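Local coordinates for telomerase reverse transcriptase (Takifugu rubripes, PDB 4LMO), which extends chromosome ends by copying a template within the RNA subunit of telomerase, this chain being its RNA-binding domain, at residues A[34-39]-A[52-57]; A[43-48]-A[58-63]; A[74-79]-A[178-183]. All blocks are in the same frame, centred on the assembly; numbering follows the deposited sequence.

Contact 1: A[34-39]-A[52-57]; sequences GFRKIQ and VLYLNG
Tyr-54 and Leu-55, which meet Arg-36 and Ile-38, sit on a 3-10 turn that opens with Val-52 O accepting Leu-55 N at 3.1 Å. The hydroxyl of Tyr-54 lies at the edge of the Arg-36 guanidinium, near its plane. At 4.2 Å from Tyr-54 OH to Arg-36 NH2 this is an approach without a bond; the link runs through Asp-42 of the following helix, whose OD1 is hydrogen-bonded to the phenol while its OD2 forms a salt bridge with Arg-36 NH1 and also takes the backbone N of Gln-39. A weak bond from Arg-36 NH1 to the carbonyl O of Lys-37, 3.2 Å long, adds to the hold on the guanidinium. The Tyr-54 ring meets Lys-29 in a cation-pi contact.

Leu-55 comes next and makes the apolar contact: its CD2 methyl reaches CG2 of Ile-38 at 3.5 Å, the two side chains crossing at about a right angle. Ile-38 places CG1 between its backbone N and carbonyl carbon (chi1 74°), which leaves CG2 beside the N as the branch that touches. The turn ends with Gly-57 N on Tyr-54 O at 3.3 Å, and it packs beside the small antiparallel hairpin of strands 29-30 and 35-36. Across these segments the direct chemistry is thus one methyl pair, whereas the polar ends are joined through a single carboxylate whose charge probably steadies both.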
loop_
_atom_site.group_PDB
_atom_site.type_symbol
_atom_site.label_atom_id
_atom_site.label_comp_id
_atom_site.label_asym_id
_atom_site.label_seq_id
_atom_site.Cartn_x
_atom_site.Cartn_y
_atom_site.Cartn_z
ATOM N N GLY A 34 11.577 -15.850 -17.521
ATOM C CA GLY A 34 11.267 -15.974 -16.098
ATOM C C GLY A 34 10.820 -14.689 -15.426
ATOM O O GLY A 34 9.826 -14.079 -15.826
ATOM N N PHE A 35 11.562 -14.287 -14.395
ATOM C CA PHE A 35 11.198 -13.140 -13.563
ATOM C C PHE A 35 12.394 -12.271 -13.191
ATOM O O PHE A 35 13.537 -12.730 -13.194
ATOM C CB PHE A 35 10.476 -13.607 -12.293
ATOM C CG PHE A 35 9.230 -14.392 -12.569
ATOM C CD1 PHE A 35 8.054 -13.745 -12.934
ATOM C CD2 PHE A 35 9.237 -15.780 -12.490
ATOM C CE1 PHE A 35 6.907 -14.467 -13.208
ATOM C CE2 PHE A 35 8.092 -16.510 -12.761
ATOM C CZ PHE A 35 6.929 -15.851 -13.126
ATOM N N ARG A 36 12.111 -11.009 -12.874
ATOM C CA ARG A 36 13.130 -10.068 -12.417
ATOM C C ARG A 36 12.574 -9.055 -11.415
ATOM O O ARG A 36 11.377 -8.749 -11.418
ATOM C CB ARG A 36 13.792 -9.350 -13.603
ATOM C CG ARG A 36 12.887 -8.414 -14.391
ATOM C CD ARG A 36 13.712 -7.531 -15.315
ATOM N NE ARG A 36 12.899 -6.569 -16.058
ATOM C CZ ARG A 36 12.572 -5.355 -15.620
ATOM N NH1 ARG A 36 12.977 -4.934 -14.428
ATOM N NH2 ARG A 36 11.834 -4.558 -16.378
ATOM N N LYS A 37 13.464 -8.548 -10.562
ATOM C CA LYS A 37 13.153 -7.499 -9.593
ATOM C C LYS A 37 12.646 -6.262 -10.333
ATOM O O LYS A 37 13.069 -6.006 -11.463
ATOM C CB LYS A 37 14.424 -7.139 -8.823
ATOM C CG LYS A 37 14.230 -6.829 -7.349
ATOM C CD LYS A 37 14.686 -7.984 -6.469
ATOM C CE LYS A 37 14.851 -7.535 -5.025
ATOM N NZ LYS A 37 15.603 -8.526 -4.205
ATOM N N ILE A 38 11.748 -5.497 -9.713
ATOM C CA ILE A 38 11.227 -4.285 -10.365
ATOM C C ILE A 38 12.040 -3.031 -10.048
ATOM O O ILE A 38 12.492 -2.838 -8.919
ATOM C CB ILE A 38 9.709 -4.056 -10.130
ATOM C CG1 ILE A 38 9.415 -3.567 -8.706
ATOM C CG2 ILE A 38 8.925 -5.318 -10.467
ATOM C CD1 ILE A 38 8.118 -2.793 -8.589
ATOM N N GLN A 39 12.225 -2.191 -11.063
ATOM C CA GLN A 39 13.015 -0.966 -10.940
ATOM C C GLN A 39 12.121 0.268 -11.024
ATOM O O GLN A 39 10.922 0.153 -11.289
ATOM C CB GLN A 39 14.110 -0.918 -12.014
ATOM C CG GLN A 39 15.025 -2.140 -12.062
ATOM C CD GLN A 39 15.800 -2.375 -10.773
ATOM O OE1 GLN A 39 16.128 -1.436 -10.043
ATOM N NE2 GLN A 39 16.101 -3.638 -10.491
ATOM N N VAL A 52 -1.019 -2.307 -13.022
ATOM C CA VAL A 52 -0.405 -3.487 -12.391
ATOM C C VAL A 52 -0.075 -4.625 -13.362
ATOM O O VAL A 52 0.868 -5.385 -13.129
ATOM C CB VAL A 52 -1.249 -4.047 -11.215
ATOM C CG1 VAL A 52 -1.162 -3.128 -10.008
ATOM C CG2 VAL A 52 -2.701 -4.267 -11.617
ATOM N N LEU A 53 -0.838 -4.729 -14.451
ATOM C CA LEU A 53 -0.674 -5.819 -15.421
ATOM C C LEU A 53 0.596 -5.687 -16.262
ATOM O O LEU A 53 0.956 -6.605 -17.009
ATOM C CB LEU A 53 -1.914 -5.956 -16.313
ATOM C CG LEU A 53 -3.213 -6.377 -15.611
ATOM C CD1 LEU A 53 -4.411 -6.232 -16.540
ATOM C CD2 LEU A 53 -3.117 -7.798 -15.067
ATOM N N TYR A 54 1.269 -4.546 -16.127
ATOM C CA TYR A 54 2.592 -4.346 -16.703
ATOM C C TYR A 54 3.551 -5.440 -16.225
ATOM O O TYR A 54 4.428 -5.872 -16.974
ATOM C CB TYR A 54 3.123 -2.953 -16.340
ATOM C CG TYR A 54 4.574 -2.731 -16.694
ATOM C CD1 TYR A 54 4.954 -2.408 -17.997
ATOM C CD2 TYR A 54 5.570 -2.850 -15.727
ATOM C CE1 TYR A 54 6.288 -2.214 -18.326
ATOM C CE2 TYR A 54 6.904 -2.655 -16.044
ATOM C CZ TYR A 54 7.258 -2.337 -17.342
ATOM O OH TYR A 54 8.583 -2.145 -17.652
ATOM N N LEU A 55 3.363 -5.886 -14.984
ATOM C CA LEU A 55 4.149 -6.973 -14.400
ATOM C C LEU A 55 3.924 -8.309 -15.111
ATOM O O LEU A 55 4.768 -9.208 -15.044
ATOM C CB LEU A 55 3.844 -7.115 -12.903
ATOM C CG LEU A 55 4.286 -5.976 -11.975
ATOM C CD1 LEU A 55 3.720 -6.145 -10.572
ATOM C CD2 LEU A 55 5.800 -5.877 -11.927
ATOM N N ASN A 56 2.791 -8.425 -15.797
ATOM C CA ASN A 56 2.418 -9.658 -16.487
ATOM C C ASN A 56 2.614 -9.597 -18.001
ATOM O O ASN A 56 2.260 -10.535 -18.718
ATOM C CB ASN A 56 0.979 -10.035 -16.136
ATOM C CG ASN A 56 0.808 -10.344 -14.662
ATOM O OD1 ASN A 56 1.324 -11.343 -14.160
ATOM N ND2 ASN A 56 0.082 -9.482 -13.960
ATOM N N GLY A 57 3.180 -8.491 -18.476
ATOM C CA GLY A 57 3.539 -8.346 -19.881
ATOM C C GLY A 57 2.720 -7.351 -20.682
ATOM O O GLY A 57 2.931 -7.212 -21.881
#

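Contact 2: A[43-48]-A[58-63]; sequences LIRIVF and LERKPK
Arg-45 sets CG anti to its carbonyl carbon and then bends at chi2 (-85°); beyond that bend the chain extends, and the guanidinium leaves the helix to meet backbone carbonyls of Arg-60 and Pro-62. The main bond runs from Arg-45 NH2 to Pro-62 O, with an N-H...O angle of 152°; its modelled length of 2.5 Å is shorter than expected, and the exact value is doubtful. The oxygen lies at the edge of the guanidinium, near its plane, and the donor is tilted 22° from the carbonyl plane. Arg-45 NH1 reaches the same Pro-62 O at 3.2 Å, so this oxygen faces both terminal nitrogens, NH1 only weakly. A second weak bond joins Arg-45 NH1 to Arg-60 O at 3.4 Å. Lys-63 O also comes within 3.2 Å of Arg-45 NH2, but the angle is too poor for a bond.

The receiving chain has no regular structure, and a cis peptide precedes Pro-62. Glu-50, between the two segments in sequence, serves both: its OE2 forms a salt bridge with Arg-45 NH1 and accepts a hydrogen bond from Arg-60 N. A leucine in place of Arg-45 would probably leave Glu-50 without its charged mate and the carbonyls of Arg-60 and Pro-62 without their donors from the helix.

The loop leads on to residues 65-70, which by similarity contact the RNA template. Away from the loop, helix 40-48 is buried against its neighbours: Leu-43 and Val-47 touch Trp-207 of helix 191-220, and Ile-44 meets Val-73 and Phe-76 of helix 73-85.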
loop_
_atom_site.group_PDB
_atom_site.type_symbol
_atom_site.label_atom_id
_atom_site.label_comp_id
_atom_site.label_asym_id
_atom_site.label_seq_id
_atom_site.Cartn_x
_atom_site.Cartn_y
_atom_site.Cartn_z
ATOM N N LEU A 43 8.026 0.825 -11.952
ATOM C CA LEU A 43 7.021 1.406 -11.062
ATOM C C LEU A 43 6.257 2.554 -11.715
ATOM O O LEU A 43 5.038 2.649 -11.574
ATOM C CB LEU A 43 7.636 1.851 -9.726
ATOM C CG LEU A 43 6.647 2.341 -8.660
ATOM C CD1 LEU A 43 5.592 1.289 -8.337
ATOM C CD2 LEU A 43 7.372 2.774 -7.398
ATOM N N ILE A 44 6.976 3.414 -12.432
ATOM C CA ILE A 44 6.356 4.501 -13.198
ATOM C C ILE A 44 5.306 3.957 -14.176
ATOM O O ILE A 44 4.236 4.547 -14.345
ATOM C CB ILE A 44 7.422 5.360 -13.919
ATOM C CG1 ILE A 44 8.243 6.134 -12.880
ATOM C CG2 ILE A 44 6.780 6.309 -14.928
ATOM C CD1 ILE A 44 9.459 6.840 -13.436
ATOM N N ARG A 45 5.615 2.816 -14.789
ATOM C CA ARG A 45 4.692 2.108 -15.675
ATOM C C ARG A 45 3.423 1.651 -14.955
ATOM O O ARG A 45 2.315 1.844 -15.458
ATOM C CB ARG A 45 5.393 0.901 -16.306
ATOM C CG ARG A 45 6.396 1.265 -17.382
ATOM C CD ARG A 45 5.677 1.428 -18.706
ATOM N NE ARG A 45 6.330 2.393 -19.572
ATOM C CZ ARG A 45 5.830 2.824 -20.723
ATOM N NH1 ARG A 45 4.659 2.380 -21.163
ATOM N NH2 ARG A 45 6.510 3.709 -21.435
ATOM N N ILE A 46 3.603 1.048 -13.781
ATOM C CA ILE A 46 2.499 0.567 -12.953
ATOM C C ILE A 46 1.611 1.715 -12.474
ATOM O O ILE A 46 0.387 1.590 -12.450
ATOM C CB ILE A 46 3.018 -0.246 -11.740
ATOM C CG1 ILE A 46 3.824 -1.462 -12.216
ATOM C CG2 ILE A 46 1.868 -0.683 -10.836
ATOM C CD1 ILE A 46 4.685 -2.107 -11.148
ATOM N N VAL A 47 2.232 2.834 -12.109
ATOM C CA VAL A 47 1.507 3.972 -11.544
ATOM C C VAL A 47 0.816 4.829 -12.609
ATOM O O VAL A 47 -0.332 5.239 -12.420
ATOM C CB VAL A 47 2.421 4.844 -10.646
ATOM C CG1 VAL A 47 1.658 6.029 -10.065
ATOM C CG2 VAL A 47 3.020 4.006 -9.524
ATOM N N PHE A 48 1.495 5.078 -13.728
ATOM C CA PHE A 48 1.022 6.079 -14.694
ATOM C C PHE A 48 0.602 5.570 -16.069
ATOM O O PHE A 48 -0.128 6.266 -16.778
ATOM C CB PHE A 48 2.064 7.188 -14.874
ATOM C CG PHE A 48 2.426 7.896 -13.603
ATOM C CD1 PHE A 48 1.512 8.737 -12.969
ATOM C CD2 PHE A 48 3.686 7.734 -13.041
ATOM C CE1 PHE A 48 1.846 9.391 -11.792
ATOM C CE2 PHE A 48 4.026 8.390 -11.866
ATOM C CZ PHE A 48 3.105 9.219 -11.242
ATOM N N LEU A 58 1.787 -6.657 -20.033
ATOM C CA LEU A 58 0.945 -5.685 -20.732
ATOM C C LEU A 58 1.769 -4.495 -21.208
ATOM O O LEU A 58 2.515 -3.891 -20.433
ATOM C CB LEU A 58 -0.223 -5.226 -19.855
ATOM C CG LEU A 58 -1.316 -4.369 -20.508
ATOM C CD1 LEU A 58 -2.086 -5.136 -21.577
ATOM C CD2 LEU A 58 -2.266 -3.842 -19.444
ATOM N N GLU A 59 1.637 -4.175 -22.490
ATOM C CA GLU A 59 2.420 -3.107 -23.099
ATOM C C GLU A 59 1.544 -2.080 -23.802
ATOM O O GLU A 59 0.569 -2.427 -24.474
ATOM C CB GLU A 59 3.460 -3.676 -24.070
ATOM C CG GLU A 59 4.616 -4.390 -23.382
ATOM C CD GLU A 59 5.617 -4.990 -24.354
ATOM O OE1 GLU A 59 5.198 -5.589 -25.371
ATOM O OE2 GLU A 59 6.832 -4.875 -24.090
ATOM N N ARG A 60 1.897 -0.813 -23.627
ATOM C CA ARG A 60 1.250 0.276 -24.344
ATOM C C ARG A 60 2.280 1.308 -24.800
ATOM O O ARG A 60 3.331 1.475 -24.172
ATOM C CB ARG A 60 0.141 0.915 -23.499
ATOM C CG ARG A 60 0.601 1.874 -22.406
ATOM C CD ARG A 60 -0.575 2.643 -21.825
ATOM N NE ARG A 60 -1.364 3.277 -22.878
ATOM C CZ ARG A 60 -2.490 3.957 -22.686
ATOM N NH1 ARG A 60 -2.989 4.110 -21.465
ATOM N NH2 ARG A 60 -3.118 4.489 -23.725
ATOM N N LYS A 61 1.982 1.982 -25.905
ATOM C CA LYS A 61 2.836 3.058 -26.397
ATOM C C LYS A 61 2.582 4.335 -25.587
ATOM O O LYS A 61 1.441 4.595 -25.190
ATOM C CB LYS A 61 2.616 3.292 -27.898
ATOM C CG LYS A 61 2.952 2.093 -28.783
ATOM C CD LYS A 61 4.435 1.744 -28.768
ATOM C CE LYS A 61 4.703 0.442 -29.507
ATOM N NZ LYS A 61 6.132 0.029 -29.427
ATOM N N PRO A 62 3.639 5.135 -25.337
ATOM C CA PRO A 62 5.012 4.957 -25.824
ATOM C C PRO A 62 5.825 3.929 -25.034
ATOM O O PRO A 62 5.658 3.805 -23.821
ATOM C CB PRO A 62 5.618 6.354 -25.673
ATOM C CG PRO A 62 4.870 6.969 -24.540
ATOM C CD PRO A 62 3.502 6.347 -24.506
ATOM N N LYS A 63 6.682 3.196 -25.741
ATOM C CA LYS A 63 7.589 2.226 -25.128
ATOM C C LYS A 63 8.675 2.939 -24.317
ATOM O O LYS A 63 8.943 2.577 -23.170
ATOM C CB LYS A 63 8.198 1.310 -26.204
ATOM C CG LYS A 63 9.376 0.447 -25.760
ATOM C CD LYS A 63 8.980 -0.612 -24.741
ATOM C CE LYS A 63 10.206 -1.330 -24.199
ATOM N NZ LYS A 63 9.879 -2.190 -23.028
#

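Contact 3: A[74-79]-A[178-183]; sequences PLFSQL and CDWLKI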
loop_
_atom_site.group_PDB
_atom_site.type_symbol
_atom_site.label_atom_id
_atom_site.label_comp_id
_atom_site.label_asym_id
_atom_site.label_seq_id
_atom_site.Cartn_x
_atom_site.Cartn_y
_atom_site.Cartn_z
ATOM N N PRO A 74 14.703 8.443 -11.016
ATOM C CA PRO A 74 15.531 8.424 -9.803
ATOM C C PRO A 74 14.721 8.439 -8.506
ATOM O O PRO A 74 15.090 7.758 -7.546
ATOM C CB PRO A 74 16.361 9.707 -9.925
ATOM C CG PRO A 74 16.436 9.962 -11.390
ATOM C CD PRO A 74 15.085 9.559 -11.904
ATOM N N LEU A 75 13.632 9.205 -8.490
ATOM C CA LEU A 75 12.771 9.318 -7.315
ATOM C C LEU A 75 12.021 8.034 -7.007
ATOM O O LEU A 75 11.870 7.657 -5.842
ATOM C CB LEU A 75 11.773 10.460 -7.486
ATOM C CG LEU A 75 12.237 11.848 -7.054
ATOM C CD1 LEU A 75 11.143 12.875 -7.306
ATOM C CD2 LEU A 75 12.646 11.829 -5.590
ATOM N N PHE A 76 11.543 7.372 -8.057
ATOM C CA PHE A 76 10.793 6.135 -7.898
ATOM C C PHE A 76 11.721 4.947 -7.652
ATOM O O PHE A 76 11.332 3.979 -6.992
ATOM C CB PHE A 76 9.856 5.910 -9.087
ATOM C CG PHE A 76 8.609 6.756 -9.041
ATOM C CD1 PHE A 76 7.440 6.266 -8.465
ATOM C CD2 PHE A 76 8.605 8.049 -9.560
ATOM C CE1 PHE A 76 6.293 7.042 -8.414
ATOM C CE2 PHE A 76 7.456 8.831 -9.512
ATOM C CZ PHE A 76 6.300 8.326 -8.939
ATOM N N SER A 77 12.948 5.035 -8.167
ATOM C CA SER A 77 14.003 4.082 -7.831
ATOM C C SER A 77 14.324 4.188 -6.345
ATOM O O SER A 77 14.510 3.174 -5.670
ATOM C CB SER A 77 15.266 4.353 -8.651
ATOM O OG SER A 77 15.008 4.252 -10.038
ATOM N N GLN A 78 14.377 5.425 -5.853
ATOM C CA GLN A 78 14.594 5.719 -4.440
ATOM C C GLN A 78 13.482 5.117 -3.579
ATOM O O GLN A 78 13.757 4.490 -2.553
ATOM C CB GLN A 78 14.675 7.232 -4.226
ATOM C CG GLN A 78 15.141 7.659 -2.841
ATOM C CD GLN A 78 14.964 9.147 -2.588
ATOM O OE1 GLN A 78 14.851 9.582 -1.441
ATOM N NE2 GLN A 78 14.937 9.939 -3.659
ATOM N N LEU A 79 12.236 5.309 -4.015
ATOM C CA LEU A 79 11.058 4.760 -3.341
ATOM C C LEU A 79 11.160 3.244 -3.176
ATOM O O LEU A 79 10.915 2.714 -2.092
ATOM C CB LEU A 79 9.781 5.134 -4.111
ATOM C CG LEU A 79 8.397 4.817 -3.526
ATOM C CD1 LEU A 79 7.333 5.710 -4.153
ATOM C CD2 LEU A 79 8.024 3.349 -3.698
ATOM N N CYS A 178 4.601 20.341 -6.148
ATOM C CA CYS A 178 5.302 19.173 -6.660
ATOM C C CYS A 178 6.084 19.520 -7.922
ATOM O O CYS A 178 5.516 19.591 -9.019
ATOM C CB CYS A 178 4.310 18.042 -6.944
ATOM S SG CYS A 178 3.132 17.727 -5.612
ATOM N N ASP A 179 7.388 19.738 -7.755
ATOM C CA ASP A 179 8.291 20.049 -8.865
ATOM C C ASP A 179 8.436 18.872 -9.828
ATOM O O ASP A 179 8.636 19.068 -11.032
ATOM C CB ASP A 179 9.678 20.445 -8.340
ATOM C CG ASP A 179 9.756 21.900 -7.890
ATOM O OD1 ASP A 179 8.707 22.537 -7.657
ATOM O OD2 ASP A 179 10.890 22.409 -7.763
ATOM N N TRP A 180 8.328 17.657 -9.291
ATOM C CA TRP A 180 8.545 16.428 -10.058
ATOM C C TRP A 180 7.525 16.191 -11.144
ATOM O O TRP A 180 7.705 15.308 -11.985
ATOM C CB TRP A 180 8.629 15.223 -9.126
ATOM C CG TRP A 180 7.334 14.884 -8.423
ATOM C CD1 TRP A 180 6.861 15.393 -7.219
ATOM C CD2 TRP A 180 6.305 13.930 -8.861
ATOM N NE1 TRP A 180 5.650 14.840 -6.894
ATOM C CE2 TRP A 180 5.258 13.957 -7.833
ATOM C CE3 TRP A 180 6.148 13.092 -9.961
ATOM C CZ2 TRP A 180 4.118 13.170 -7.923
ATOM C CZ3 TRP A 180 4.993 12.300 -10.040
ATOM C CH2 TRP A 180 4.006 12.340 -9.044
ATOM N N LEU A 181 6.452 16.981 -11.132
ATOM C CA LEU A 181 5.413 16.911 -12.157
ATOM C C LEU A 181 5.768 17.751 -13.381
ATOM O O LEU A 181 5.202 17.557 -14.461
ATOM C CB LEU A 181 4.077 17.412 -11.597
ATOM C CG LEU A 181 3.374 16.681 -10.451
ATOM C CD1 LEU A 181 2.200 17.510 -9.950
ATOM C CD2 LEU A 181 2.904 15.301 -10.885
ATOM N N LYS A 182 6.708 18.676 -13.202
ATOM C CA LYS A 182 6.962 19.740 -14.172
ATOM C C LYS A 182 8.084 19.434 -15.159
ATOM O O LYS A 182 9.028 18.710 -14.841
ATOM C CB LYS A 182 7.288 21.047 -13.440
ATOM C CG LYS A 182 6.310 21.428 -12.341
ATOM C CD LYS A 182 6.844 22.588 -11.518
ATOM C CE LYS A 182 5.893 22.937 -10.386
ATOM N NZ LYS A 182 6.532 23.808 -9.361
ATOM N N ILE A 183 7.968 20.003 -16.356
ATOM C CA ILE A 183 9.060 20.021 -17.334
ATOM C C ILE A 183 9.657 21.421 -17.489
ATOM O O ILE A 183 10.655 21.603 -18.190
ATOM C CB ILE A 183 8.630 19.489 -18.723
ATOM C CG1 ILE A 183 7.184 19.884 -19.063
ATOM C CG2 ILE A 183 8.813 17.983 -18.796
ATOM C CD1 ILE A 183 7.048 21.210 -19.785
#
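The ring of Phe-76 takes Trp-180 at its edge: Trp-180 CZ3 lies near the phenyl plane, 4.3 Å from Phe-76 CE2. Relative to the indole the approach is oblique, and the pair is an apolar contact of ring atoms. One indole face carries Leu-181, whose CD2 sits 3.6 Å above the plane of the Trp-180 ring, offset toward the rim. Phe-204 of helix 191-220 meets Trp-180 edge-to-face, and Phe-48 of helix 40-48 also touches it.

Leu-75 comes in at the root of the same side chain, its CD1 3.9 Å from Trp-180 CB, the two side chains crossing at about a right angle. Trp-180 holds CG between its backbone N and carbonyl carbon (chi1 67°), and the indole then spans the two helix residues, CB near Leu-75 and CZ3 near Phe-76. The arrangement belongs to the largely helical RNA-binding domain: residues 179-181 form a short 3-10 turn in the region 171-196, which by similarity interacts with the RNA template, and in it Trp-180 packs against helix 73-85. The indole N-H is satisfied by the carbonyl of Leu-138, in helix 136-139, which also touches Leu-75 and Phe-76.

Within the turn, Lys-182 N bonds Asp-179 O at 2.9 Å. The same two residues form a salt bridge, with Lys-182 NZ 3.0 Å from Asp-179 OD1 and approaching it 43° out of the carboxylate plane.

Overall arrangement
Contacts 1 and 2 interlock along the chain, their segments alternating, and their centres lie about 11 Å apart. Both use helix 40-48: Tyr-54 CE1 packs on Arg-45 CG at 3.6 Å, and Leu-55 CG rests on Ile-46 CD1 at 4.0 Å. Contact 3 follows in sequence, its centre about 16 Å from that of contact 2 and about 21 Å from that of contact 1, which it does not touch. Its join to contact 2 is apolar, partly aromatic: Phe-48 CE2 reaches Phe-76 CZ at 3.7 Å, Phe-48 CZ reaches Trp-180 CZ3 at 3.8 Å, and Leu-43 packs on Phe-76 and Leu-79. Helix 40-48 thus bridges the hairpin side to the 171-196 region, a probable site of template-RNA interaction.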